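Lactose Operon Repressor (Escherichia coli, PDB 1JYE) probably represses transcription of the lactose operon by binding operator DNA, as a LacI-family regulator, here in a dimeric form with increased thermostability and decreased operator affinity. Local coordinates at residues A72-S77 against Q291-L296; A82-A87 against A92-S97; A106-V111 against E137-N142; P144-D149 against L305-G310; L169-L174 against A199-Y204. The protein carries 1 engineered substitution. All coordinates share one frame; numbering follows the deposited sequence.

Contact 1 of 5, residues A72-S77 against Q291-L296; sequences ALHAPS and QDFRLL
Beside a probable ligand pocket near the centre of the molecule, A75 and F293 meet where helices 74-89 and 293-308 begin; a glycerol, probably from the crystallisation liquor, lies close to A75 and is hydrogen-bonded to Q291 NE2. The site is consistent with the sugar-binding cleft of LacI-family proteins. The centre of the contact is a CH-pi interaction: A75 CA stands over one face of the F293 ring, 4.2 Å from its centroid and 13° off the ring normal. The methyl is shifted toward the rim, with A75 CB 3.7 Å from F293 CZ. On the opposite face Q291 O lies 3.5 Å above the plane of the F293 ring, so that a backbone carbonyl and an alanine sandwich the phenyl group. F293 reaches this place because CG is anti to its own carbonyl carbon (chi1 -60°), which sends the ring across to the other helix. H74 adds a looser touch, its CE1 4.3 Å from F293 CE2, which sits at the imidazole's edge. Just before F293, D292 caps helix 293-308: D292 OD2 accepts L295 N at 3.1 Å, approached from above the carboxylate plane. The same D292 OD2 forms a salt bridge to R294 NH1, so two donors hold the cap. The phenyl ring also packs on Q78 and I79 of helix 74-89, while L296 leans on I159 and F161 of strand 158-161. S77 packs on L71 of the second subunit, which places this end of helix 74-89 beside both the probable sugar cleft and the dimer interface.

Contact 2 of 5, residues A82-A87 against A92-S97; sequences AILSRA and ASVVVS. Engineered in segment 82-87: L84 (natural residue Lys).
L84 and A87 close over V94 from one side of helix 82-87, and the valine is the middle of the contact. The engineered L84, a lysine in the natural sequence, puts its CD2 methyl 3.7 Å from V94 CB, and that one methyl also lies 4.0 Å from each of V94 CG1 and V94 CG2, fitting over the fork of the valine. With CG1 anti to the backbone N (chi1 -173°), V94 turns its other branch to A87, and A87 CB meets V94 CG2 at 3.5 Å, a tight approach for two carbons. L84 CD2 reaches a little further along the strand, to V96 CG2 at 4.4 Å, so a single leucine methyl spans two residues that point the same way. Toward the end of the helix the packing gives way to backbone polarity. A92 N donates to A87 O at 2.8 Å in a nearly straight bond (173°), although the donor stands above the carbonyl plane and not on a lone pair. This bond ties the last turns of the helix to the start of the strand. On a flank of the helix, R86 forms a salt bridge to D302. The second subunit continues the apolar layer: L84 packs on its L71, V96 on its L84, and its backbone is hydrogen-bonded to V94 and V96. Helix and strand run nearly antiparallel (154°), their axes 8.5 Å apart, as expected for the return half of a beta-alpha-beta crossover in a Rossmann-like parallel sheet, here built from strand 63-68, helix 74-89 and strand 93-98.

Contact 3 of 5, residues A106-V111 against E137-N142; sequences ACKTAV and EAACTN. Unlike the reference sequence in segment 106-111: T109 (reference Ala).
V111, A139 and K108 carry most of this contact between two helices of a Rossmann-like alpha/beta fold, which precede and follow strand 122-125 in the chain. V111 points from helix 104-115 toward the end of helix 130-139 and makes its touch with one branch. Since CG1 is anti to the backbone N (chi1 169°), that methyl extends across the gap and rests between two atoms: C140 SG at 3.9 Å and A139 O at 4.0 Å. The meeting is apolar with the sulfur and mere van der Waals packing with the carbonyl oxygen. A139 turns its methyl back toward the first helix, where K108 passes. The lysine chain is nearly straight through its middle and bends at the last torsion (chi4 -62°), which brings K108 NZ to 4.2 Å from A139 CB. The K108 side chain also touches A135, and its end lies beside the A139 methyl without a hydrogen bond across the contact. Deeper in, the apolar side chains meet the sheet: V111 packs on L122, I124 and V136, and C140 on L122 and A145. Directly after C140 the chain leaves the helical path at T141, whose phi is positive, and T141 OG1 turns back to donate to C140 O at 2.6 Å, from above the carbonyl plane.

Contact 4 of 5, residues P144-D149 against L305-G310; sequences PALFLD and LQLSQG
P144 and S308 bring their backbones closest, with CA atoms 6.0 Å apart, where the start of strand 145-147 passes the last turn of helix 293-308. The proline ring meets the helix through CB and CG: P144 CB lies 4.2 Å from L307 CB, and P144 CG sits 4.1 Å from S308 CB, so the ring bridges two consecutive residues. Two places further along the strand, L146 points the same way and extends L146 CD1 to L307 CD1 at 4.3 Å, methyl against methyl. A145, between them, points away and packs on C140. This alternation is what a strand offers a helix lying against one face of a sheet, and 145-147 is an outermost strand, within this chain, of the parallel, Rossmann-like sheet. L146 completes its packing on S300 and R303, earlier in the same helix. S308 keeps its hydroxyl on its own helix: with OG held between the backbone N and the carbonyl carbon (chi1 70°), S308 OG donates to L305 O at 2.6 Å, tilted from the carbonyl plane. The helix then ends in a Schellman motif, G310 taking positive phi while G310 N reaches back to L307 O at 3.1 Å.

Contact 5 of 5, residues L169-L174 against A199-Y204; sequences LGVEHL and AGWHKY
V171 makes every close touch from helix 169-174, and all of them are van der Waals contacts. Toward Y204 the approach is aliphatic: V171 CB is 3.9 Å from Y204 CB, the two side chains crossing at about a right angle. V171 CG2 lies 3.9 Å from Y204 CB and also comes obliquely to the indole, 4.2 Å from W201 CD1. Both branches also rest on backbone oxygens, V171 CG1 on Y204 O at 3.8 Å and V171 CG2 on W201 O at 3.9 Å. With CG1 anti to the backbone N (chi1 171°), CG1 points to the Y204 carbonyl and CG2 lies by both W201 and Y204 CB. Cut back to an alanine here, the side chain would lack both methyls and would probably leave a gap between the helices beside W201 CD1 and the Y204 carbonyl. Polar interactions lie at the margin: Y204 OH hydrogen-bonds to E164, from an earlier turn of helix 163-177, and K203 forms a salt bridge to the same glutamate. V171 and W201 both pack on L243 of strand 241-244, so the pair of helices covers one face of the second parallel sheet, an arrangement characteristic of a periplasmic binding protein-like domain.

Followed from the N terminus, contact 1 opens first and closes 214 residues later, enclosing contacts 2, 3 and 5. Contact 2 closes a short turn within one beta-alpha-beta unit, and contact 3 follows in series, pairing successive helices around the same sheet; S97 of the former touches A110 of the latter. Contact 4 opens next, at strand 145-147, and ends beyond contact 1, so the two cross, sharing helix 293-308 and meeting through L296 and L148. That helix thus returns to the first sheet from late in the chain. Contact 5 falls within the spans of both, about 35 Å from contacts 2 and 3 between centres, and lies on the second parallel sheet, with strand 241-244.

Contact 1 of 5, residues A72-S77 against Q291-L296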
# COMPACT_ATOMS: atom_id res chain seq x y z
N ALA A 72 2.26 6.61 -0.43
CA ALA A 72 1.13 6.31 0.45
C ALA A 72 0.06 5.66 -0.42
O ALA A 72 -0.84 4.99 0.07
CB ALA A 72 0.60 7.58 1.09
N LEU A 73 0.19 5.89 -1.73
CA LEU A 73 -0.74 5.33 -2.72
C LEU A 73 -0.26 3.92 -3.07
O LEU A 73 0.94 3.67 -3.19
CB LEU A 73 -0.75 6.21 -3.97
CG LEU A 73 -1.27 7.64 -3.80
CD1 LEU A 73 -0.92 8.48 -5.02
CD2 LEU A 73 -2.78 7.61 -3.58
N HIS A 74 -1.21 3.00 -3.24
CA HIS A 74 -0.87 1.62 -3.54
C HIS A 74 -0.07 1.38 -4.82
O HIS A 74 1.00 0.78 -4.77
CB HIS A 74 -2.15 0.76 -3.57
CG HIS A 74 -1.91 -0.67 -3.93
ND1 HIS A 74 -1.88 -1.12 -5.23
CD2 HIS A 74 -1.66 -1.75 -3.16
CE1 HIS A 74 -1.62 -2.41 -5.25
NE2 HIS A 74 -1.49 -2.82 -4.00
N ALA A 75 -0.58 1.84 -5.96
CA ALA A 75 0.12 1.63 -7.22
C ALA A 75 1.57 2.13 -7.21
O ALA A 75 2.49 1.38 -7.53
CB ALA A 75 -0.65 2.28 -8.37
N PRO A 76 1.79 3.40 -6.84
CA PRO A 76 3.17 3.91 -6.81
C PRO A 76 4.09 3.08 -5.92
O PRO A 76 5.23 2.79 -6.29
CB PRO A 76 2.99 5.34 -6.30
CG PRO A 76 1.64 5.71 -6.81
CD PRO A 76 0.83 4.47 -6.51
N SER A 77 3.61 2.69 -4.74
CA SER A 77 4.44 1.90 -3.83
C SER A 77 4.80 0.53 -4.41
O SER A 77 5.90 0.03 -4.19
CB SER A 77 3.76 1.75 -2.47
OG SER A 77 2.50 1.12 -2.59
N GLN A 291 -2.94 -5.08 -13.44
CA GLN A 291 -1.83 -4.25 -13.90
C GLN A 291 -0.66 -4.79 -13.09
O GLN A 291 -0.60 -4.60 -11.87
CB GLN A 291 -2.03 -2.77 -13.56
CG GLN A 291 -3.23 -2.12 -14.24
CD GLN A 291 -3.11 -0.61 -14.26
OE1 GLN A 291 -2.70 -0.02 -15.26
NE2 GLN A 291 -3.45 0.03 -13.14
N ASP A 292 0.26 -5.47 -13.76
CA ASP A 292 1.42 -6.07 -13.09
C ASP A 292 2.48 -5.03 -12.73
O ASP A 292 3.47 -4.86 -13.44
CB ASP A 292 2.01 -7.16 -13.99
CG ASP A 292 2.96 -8.08 -13.25
OD1 ASP A 292 3.23 -9.18 -13.78
OD2 ASP A 292 3.43 -7.71 -12.16
N PHE A 293 2.27 -4.34 -11.61
CA PHE A 293 3.19 -3.30 -11.17
C PHE A 293 4.60 -3.81 -10.94
O PHE A 293 5.57 -3.08 -11.16
CB PHE A 293 2.67 -2.64 -9.88
CG PHE A 293 1.32 -1.99 -10.04
CD1 PHE A 293 1.14 -0.97 -10.97
CD2 PHE A 293 0.24 -2.40 -9.27
CE1 PHE A 293 -0.11 -0.37 -11.13
CE2 PHE A 293 -1.01 -1.80 -9.42
CZ PHE A 293 -1.18 -0.78 -10.35
N ARG A 294 4.73 -5.05 -10.49
CA ARG A 294 6.05 -5.62 -10.25
C ARG A 294 6.80 -5.69 -11.57
O ARG A 294 7.98 -5.34 -11.66
CB ARG A 294 5.93 -7.02 -9.65
CG ARG A 294 7.26 -7.60 -9.19
CD ARG A 294 7.22 -9.12 -9.18
NE ARG A 294 7.84 -9.70 -10.37
CZ ARG A 294 7.41 -9.51 -11.62
NH1 ARG A 294 6.34 -8.76 -11.86
NH2 ARG A 294 8.05 -10.07 -12.63
N LEU A 295 6.11 -6.15 -12.61
CA LEU A 295 6.72 -6.26 -13.93
C LEU A 295 7.13 -4.88 -14.43
O LEU A 295 8.22 -4.71 -14.98
CB LEU A 295 5.75 -6.91 -14.92
CG LEU A 295 6.25 -7.04 -16.36
CD1 LEU A 295 7.48 -7.93 -16.39
CD2 LEU A 295 5.15 -7.62 -17.23
N LEU A 296 6.26 -3.89 -14.24
CA LEU A 296 6.56 -2.53 -14.68
C LEU A 296 7.81 -1.98 -14.00
O LEU A 296 8.71 -1.46 -14.66
CB LEU A 296 5.37 -1.61 -14.40
CG LEU A 296 5.59 -0.13 -14.72
CD1 LEU A 296 5.87 0.05 -16.21
CD2 LEU A 296 4.36 0.67 -14.31

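Contact 2 of 5, residues A82-A87 against A92-S97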
# COMPACT_ATOMS: atom_id res chain seq x y z
N ALA A 82 9.27 -2.67 -6.73
CA ALA A 82 9.85 -3.48 -7.80
C ALA A 82 11.12 -2.83 -8.35
O ALA A 82 12.08 -3.51 -8.70
CB ALA A 82 8.84 -3.68 -8.91
N ILE A 83 11.10 -1.50 -8.44
CA ILE A 83 12.27 -0.77 -8.92
C ILE A 83 13.44 -1.01 -7.97
O ILE A 83 14.55 -1.33 -8.41
CB ILE A 83 11.99 0.75 -8.99
CG1 ILE A 83 11.02 1.04 -10.14
CG2 ILE A 83 13.29 1.52 -9.17
CD1 ILE A 83 10.60 2.50 -10.22
N LEU A 84 13.19 -0.86 -6.67
CA LEU A 84 14.24 -1.05 -5.68
C LEU A 84 14.77 -2.48 -5.67
O LEU A 84 15.96 -2.71 -5.50
CB LEU A 84 13.73 -0.68 -4.29
CG LEU A 84 13.30 0.78 -4.10
CD1 LEU A 84 12.73 0.97 -2.70
CD2 LEU A 84 14.49 1.70 -4.33
N SER A 85 13.87 -3.44 -5.86
CA SER A 85 14.28 -4.84 -5.88
C SER A 85 15.20 -5.13 -7.06
O SER A 85 16.27 -5.73 -6.89
CB SER A 85 13.05 -5.75 -5.95
OG SER A 85 13.44 -7.12 -6.02
N ARG A 86 14.80 -4.69 -8.25
CA ARG A 86 15.59 -4.93 -9.45
C ARG A 86 16.91 -4.16 -9.42
O ARG A 86 17.94 -4.66 -9.88
CB ARG A 86 14.79 -4.56 -10.70
CG ARG A 86 15.47 -4.92 -12.01
CD ARG A 86 15.86 -6.40 -12.05
NE ARG A 86 16.36 -6.80 -13.36
CZ ARG A 86 17.08 -7.90 -13.59
NH1 ARG A 86 17.38 -8.72 -12.58
NH2 ARG A 86 17.49 -8.18 -14.82
N ALA A 87 16.88 -2.94 -8.88
CA ALA A 87 18.08 -2.13 -8.79
C ALA A 87 19.10 -2.86 -7.92
O ALA A 87 20.28 -2.95 -8.27
CB ALA A 87 17.75 -0.77 -8.18
N ALA A 92 22.63 -1.43 -8.36
CA ALA A 92 22.43 0.01 -8.48
C ALA A 92 21.73 0.57 -7.25
O ALA A 92 20.74 -0.00 -6.79
CB ALA A 92 21.62 0.33 -9.73
N SER A 93 22.24 1.68 -6.73
CA SER A 93 21.63 2.33 -5.58
C SER A 93 20.58 3.27 -6.14
O SER A 93 20.67 3.70 -7.29
CB SER A 93 22.68 3.11 -4.78
OG SER A 93 23.52 2.22 -4.07
N VAL A 94 19.59 3.61 -5.32
CA VAL A 94 18.51 4.47 -5.78
C VAL A 94 18.17 5.64 -4.86
O VAL A 94 17.92 5.46 -3.67
CB VAL A 94 17.22 3.64 -5.97
CG1 VAL A 94 16.13 4.50 -6.61
CG2 VAL A 94 17.51 2.41 -6.81
N VAL A 95 18.18 6.84 -5.43
CA VAL A 95 17.81 8.04 -4.69
C VAL A 95 16.34 8.24 -5.05
O VAL A 95 15.98 8.26 -6.23
CB VAL A 95 18.62 9.27 -5.15
CG1 VAL A 95 18.20 10.50 -4.35
CG2 VAL A 95 20.11 9.01 -4.98
N VAL A 96 15.49 8.38 -4.04
CA VAL A 96 14.06 8.55 -4.28
C VAL A 96 13.55 9.90 -3.80
O VAL A 96 13.78 10.28 -2.65
CB VAL A 96 13.24 7.44 -3.58
CG1 VAL A 96 11.76 7.57 -3.93
CG2 VAL A 96 13.77 6.07 -3.98
N SER A 97 12.86 10.61 -4.69
CA SER A 97 12.30 11.91 -4.36
C SER A 97 10.79 11.83 -4.57
O SER A 97 10.33 11.46 -5.66
CB SER A 97 12.89 12.99 -5.27
OG SER A 97 12.31 14.26 -5.00

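Contact 3 of 5, residues A106-V111 against E137-N142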
# COMPACT_ATOMS: atom_id res chain seq x y z
N ALA A 106 6.59 21.05 -9.66
CA ALA A 106 6.95 20.23 -8.51
C ALA A 106 7.81 19.06 -8.97
O ALA A 106 8.77 18.67 -8.30
CB ALA A 106 5.70 19.72 -7.81
N CYS A 107 7.47 18.50 -10.13
CA CYS A 107 8.22 17.37 -10.67
C CYS A 107 9.59 17.84 -11.16
O CYS A 107 10.58 17.15 -10.99
CB CYS A 107 7.44 16.72 -11.82
SG CYS A 107 8.08 15.09 -12.29
N LYS A 108 9.63 19.02 -11.77
CA LYS A 108 10.90 19.56 -12.25
C LYS A 108 11.85 19.78 -11.08
O LYS A 108 13.05 19.54 -11.18
CB LYS A 108 10.68 20.88 -12.99
CG LYS A 108 9.99 20.71 -14.33
CD LYS A 108 9.72 22.06 -14.97
CE LYS A 108 9.15 21.90 -16.37
NZ LYS A 108 10.13 21.21 -17.25
N THR A 109 11.30 20.23 -9.96
CA THR A 109 12.11 20.47 -8.77
C THR A 109 12.70 19.15 -8.27
O THR A 109 13.87 19.08 -7.91
CB THR A 109 11.27 21.12 -7.65
OG1 THR A 109 10.86 22.43 -8.07
CG2 THR A 109 12.08 21.23 -6.36
N ALA A 110 11.87 18.11 -8.27
CA ALA A 110 12.32 16.80 -7.83
C ALA A 110 13.47 16.33 -8.71
O ALA A 110 14.48 15.83 -8.22
CB ALA A 110 11.16 15.80 -7.88
N VAL A 111 13.30 16.48 -10.02
CA VAL A 111 14.33 16.08 -10.97
C VAL A 111 15.61 16.87 -10.73
O VAL A 111 16.70 16.31 -10.76
CB VAL A 111 13.86 16.31 -12.43
CG1 VAL A 111 15.02 16.13 -13.39
CG2 VAL A 111 12.74 15.32 -12.77
N GLU A 137 11.37 16.12 -19.32
CA GLU A 137 12.47 15.46 -20.01
C GLU A 137 13.57 16.48 -20.32
O GLU A 137 14.76 16.17 -20.20
CB GLU A 137 11.98 14.83 -21.31
CG GLU A 137 13.07 14.07 -22.06
CD GLU A 137 12.64 13.65 -23.46
OE1 GLU A 137 12.28 14.54 -24.26
OE2 GLU A 137 12.66 12.44 -23.75
N ALA A 138 13.17 17.68 -20.72
CA ALA A 138 14.14 18.72 -21.04
C ALA A 138 14.96 19.09 -19.80
O ALA A 138 16.14 19.40 -19.90
CB ALA A 138 13.42 19.96 -21.58
N ALA A 139 14.32 19.03 -18.64
CA ALA A 139 14.99 19.37 -17.39
C ALA A 139 15.97 18.30 -16.90
O ALA A 139 16.75 18.56 -15.98
CB ALA A 139 13.94 19.64 -16.31
N CYS A 140 15.94 17.12 -17.50
CA CYS A 140 16.84 16.05 -17.08
C CYS A 140 18.29 16.22 -17.54
O CYS A 140 19.15 15.41 -17.21
CB CYS A 140 16.28 14.70 -17.55
SG CYS A 140 14.70 14.28 -16.77
N THR A 141 18.54 17.28 -18.30
CA THR A 141 19.88 17.59 -18.79
C THR A 141 20.63 16.41 -19.43
O THR A 141 21.67 15.98 -18.93
CB THR A 141 20.77 18.16 -17.66
OG1 THR A 141 21.04 17.13 -16.70
CG2 THR A 141 20.05 19.30 -16.96
N ASN A 142 20.08 15.89 -20.52
CA ASN A 142 20.70 14.78 -21.25
C ASN A 142 20.83 13.46 -20.49
O ASN A 142 21.22 12.45 -21.07
CB ASN A 142 22.07 15.20 -21.79
CG ASN A 142 21.96 16.24 -22.90
OD1 ASN A 142 22.97 16.73 -23.40
ND2 ASN A 142 20.73 16.56 -23.28

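Contact 4 of 5, residues P144-D149 against L305-G310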
# COMPACT_ATOMS: atom_id res chain seq x y z
N PRO A 144 19.60 10.12 -19.18
CA PRO A 144 18.46 9.31 -19.62
C PRO A 144 17.29 9.35 -18.65
O PRO A 144 17.47 9.23 -17.44
CB PRO A 144 19.06 7.92 -19.78
CG PRO A 144 20.20 7.92 -18.81
CD PRO A 144 20.80 9.28 -19.01
N ALA A 145 16.08 9.53 -19.19
CA ALA A 145 14.88 9.59 -18.37
C ALA A 145 13.79 8.68 -18.93
O ALA A 145 13.51 8.70 -20.13
CB ALA A 145 14.37 11.03 -18.30
N LEU A 146 13.18 7.90 -18.05
CA LEU A 146 12.13 6.97 -18.44
C LEU A 146 10.86 7.30 -17.66
O LEU A 146 10.88 7.37 -16.43
CB LEU A 146 12.59 5.54 -18.14
CG LEU A 146 11.68 4.38 -18.53
CD1 LEU A 146 11.54 4.31 -20.05
CD2 LEU A 146 12.28 3.09 -18.00
N PHE A 147 9.75 7.51 -18.38
CA PHE A 147 8.48 7.86 -17.75
C PHE A 147 7.53 6.67 -17.63
O PHE A 147 7.36 5.90 -18.57
CB PHE A 147 7.79 8.97 -18.56
CG PHE A 147 8.57 10.26 -18.60
CD1 PHE A 147 9.73 10.37 -19.37
CD2 PHE A 147 8.14 11.37 -17.88
CE1 PHE A 147 10.45 11.57 -19.42
CE2 PHE A 147 8.86 12.57 -17.91
CZ PHE A 147 10.01 12.67 -18.69
N LEU A 148 6.90 6.54 -16.46
CA LEU A 148 5.98 5.43 -16.22
C LEU A 148 4.51 5.83 -16.06
O LEU A 148 3.65 4.96 -15.89
CB LEU A 148 6.43 4.66 -14.97
CG LEU A 148 7.89 4.21 -14.94
CD1 LEU A 148 8.15 3.39 -13.66
CD2 LEU A 148 8.21 3.38 -16.18
N ASP A 149 4.21 7.12 -16.11
CA ASP A 149 2.83 7.58 -15.95
C ASP A 149 2.54 8.72 -16.92
O ASP A 149 2.43 9.88 -16.53
CB ASP A 149 2.59 8.05 -14.52
CG ASP A 149 1.11 8.11 -14.16
OD1 ASP A 149 0.26 8.01 -15.08
OD2 ASP A 149 0.80 8.27 -12.96
N LEU A 305 18.81 1.22 -17.52
CA LEU A 305 20.22 0.88 -17.63
C LEU A 305 20.61 0.65 -19.09
O LEU A 305 21.71 1.01 -19.50
CB LEU A 305 20.54 -0.35 -16.77
CG LEU A 305 20.27 -0.14 -15.27
CD1 LEU A 305 20.80 -1.33 -14.48
CD2 LEU A 305 20.93 1.14 -14.79
N GLN A 306 19.71 0.06 -19.87
CA GLN A 306 20.00 -0.17 -21.29
C GLN A 306 20.09 1.19 -21.97
O GLN A 306 20.97 1.41 -22.81
CB GLN A 306 18.89 -1.00 -21.94
CG GLN A 306 18.76 -2.41 -21.37
CD GLN A 306 19.64 -3.42 -22.08
OE1 GLN A 306 20.78 -3.13 -22.43
NE2 GLN A 306 19.10 -4.62 -22.29
N LEU A 307 19.19 2.09 -21.61
CA LEU A 307 19.20 3.44 -22.19
C LEU A 307 20.51 4.15 -21.86
O LEU A 307 21.09 4.83 -22.71
CB LEU A 307 18.02 4.26 -21.66
CG LEU A 307 16.65 3.90 -22.23
CD1 LEU A 307 15.56 4.58 -21.43
CD2 LEU A 307 16.58 4.29 -23.70
N SER A 308 20.97 3.99 -20.62
CA SER A 308 22.20 4.64 -20.17
C SER A 308 23.42 4.11 -20.91
O SER A 308 24.44 4.79 -20.99
CB SER A 308 22.38 4.46 -18.66
OG SER A 308 22.68 3.12 -18.32
N GLN A 309 23.32 2.90 -21.45
CA GLN A 309 24.43 2.30 -22.18
C GLN A 309 24.22 2.38 -23.69
O GLN A 309 25.02 1.85 -24.47
CB GLN A 309 24.62 0.84 -21.76
CG GLN A 309 24.99 0.67 -20.30
CD GLN A 309 25.29 -0.78 -19.94
OE1 GLN A 309 25.58 -1.10 -18.79
NE2 GLN A 309 25.22 -1.66 -20.93
N GLY A 310 23.14 3.04 -24.10
CA GLY A 310 22.85 3.19 -25.52
C GLY A 310 22.55 1.89 -26.24
O GLY A 310 22.88 1.73 -27.42

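Contact 5 of 5, residues L169-L174 against A199-Y204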
# COMPACT_ATOMS: atom_id res chain seq x y z
N LEU A 169 -11.67 -4.27 -21.92
CA LEU A 169 -11.97 -5.50 -21.18
C LEU A 169 -13.10 -5.31 -20.18
O LEU A 169 -14.00 -6.14 -20.10
CB LEU A 169 -10.72 -5.99 -20.44
CG LEU A 169 -9.66 -6.70 -21.29
CD1 LEU A 169 -8.39 -6.89 -20.47
CD2 LEU A 169 -10.20 -8.04 -21.77
N GLY A 170 -13.06 -4.21 -19.44
CA GLY A 170 -14.10 -3.94 -18.46
C GLY A 170 -15.45 -3.71 -19.11
O GLY A 170 -16.45 -4.28 -18.69
N VAL A 171 -15.47 -2.88 -20.14
CA VAL A 171 -16.72 -2.60 -20.85
C VAL A 171 -17.29 -3.84 -21.51
O VAL A 171 -18.46 -4.16 -21.35
CB VAL A 171 -16.52 -1.50 -21.92
CG1 VAL A 171 -17.77 -1.38 -22.78
CG2 VAL A 171 -16.21 -0.17 -21.26
N GLU A 172 -16.46 -4.55 -22.27
CA GLU A 172 -16.93 -5.74 -22.97
C GLU A 172 -17.41 -6.84 -22.03
O GLU A 172 -18.34 -7.58 -22.35
CB GLU A 172 -15.85 -6.27 -23.92
CG GLU A 172 -15.66 -5.34 -25.12
CD GLU A 172 -14.71 -5.86 -26.17
OE1 GLU A 172 -14.62 -5.23 -27.24
OE2 GLU A 172 -14.04 -6.90 -25.93
N HIS A 173 -16.80 -6.93 -20.85
CA HIS A 173 -17.20 -7.93 -19.87
C HIS A 173 -18.63 -7.65 -19.41
O HIS A 173 -19.48 -8.55 -19.39
CB HIS A 173 -16.25 -7.89 -18.67
CG HIS A 173 -16.59 -8.87 -17.58
ND1 HIS A 173 -16.72 -10.22 -17.81
CD2 HIS A 173 -16.83 -8.69 -16.26
CE1 HIS A 173 -17.01 -10.83 -16.68
NE2 HIS A 173 -17.09 -9.92 -15.72
N LEU A 174 -18.91 -6.40 -19.06
CA LEU A 174 -20.24 -6.00 -18.60
C LEU A 174 -21.27 -6.10 -19.72
O LEU A 174 -22.39 -6.55 -19.50
CB LEU A 174 -20.20 -4.56 -18.06
CG LEU A 174 -19.37 -4.40 -16.78
CD1 LEU A 174 -19.35 -2.95 -16.35
CD2 LEU A 174 -19.96 -5.28 -15.68
N ALA A 199 -11.52 8.16 -20.58
CA ALA A 199 -11.73 8.33 -22.02
C ALA A 199 -11.95 6.97 -22.67
O ALA A 199 -12.77 6.83 -23.58
CB ALA A 199 -10.53 9.02 -22.65
N GLY A 200 -11.20 5.98 -22.20
CA GLY A 200 -11.32 4.63 -22.74
C GLY A 200 -12.69 4.03 -22.47
O GLY A 200 -13.28 3.43 -23.36
N TRP A 201 -13.18 4.17 -21.24
CA TRP A 201 -14.50 3.63 -20.92
C TRP A 201 -15.53 4.23 -21.86
O TRP A 201 -16.37 3.51 -22.41
CB TRP A 201 -14.92 3.95 -19.49
CG TRP A 201 -14.21 3.15 -18.47
CD1 TRP A 201 -13.71 1.89 -18.61
CD2 TRP A 201 -13.98 3.52 -17.11
NE1 TRP A 201 -13.18 1.45 -17.42
CE2 TRP A 201 -13.33 2.43 -16.48
CE3 TRP A 201 -14.25 4.67 -16.36
CZ2 TRP A 201 -12.96 2.46 -15.13
CZ3 TRP A 201 -13.88 4.70 -15.02
CH2 TRP A 201 -13.25 3.60 -14.42
N HIS A 202 -15.48 5.54 -22.05
CA HIS A 202 -16.43 6.21 -22.93
C HIS A 202 -16.32 5.72 -24.36
O HIS A 202 -17.32 5.53 -25.04
CB HIS A 202 -16.25 7.72 -22.87
CG HIS A 202 -16.88 8.36 -21.67
ND1 HIS A 202 -18.24 8.35 -21.46
CD2 HIS A 202 -16.34 9.02 -20.62
CE1 HIS A 202 -18.52 8.98 -20.34
NE2 HIS A 202 -17.38 9.40 -19.81
N LYS A 203 -15.08 5.52 -24.82
CA LYS A 203 -14.85 5.04 -26.18
C LYS A 203 -15.52 3.69 -26.42
O LYS A 203 -16.28 3.53 -27.38
CB LYS A 203 -13.35 4.92 -26.45
CG LYS A 203 -13.02 4.28 -27.79
CD LYS A 203 -11.52 4.16 -28.00
CE LYS A 203 -11.19 3.37 -29.25
NZ LYS A 203 -9.72 3.24 -29.47
N TYR A 204 -15.26 2.73 -25.55
CA TYR A 204 -15.84 1.41 -25.74
C TYR A 204 -17.33 1.31 -25.43
O TYR A 204 -18.04 0.52 -26.04
CB TYR A 204 -15.01 0.38 -24.97
CG TYR A 204 -13.63 0.26 -25.59
CD1 TYR A 204 -13.45 -0.35 -26.83
CD2 TYR A 204 -12.52 0.86 -24.99
CE1 TYR A 204 -12.22 -0.36 -27.47
CE2 TYR A 204 -11.27 0.86 -25.62
CZ TYR A 204 -11.13 0.25 -26.86
OH TYR A 204 -9.92 0.28 -27.51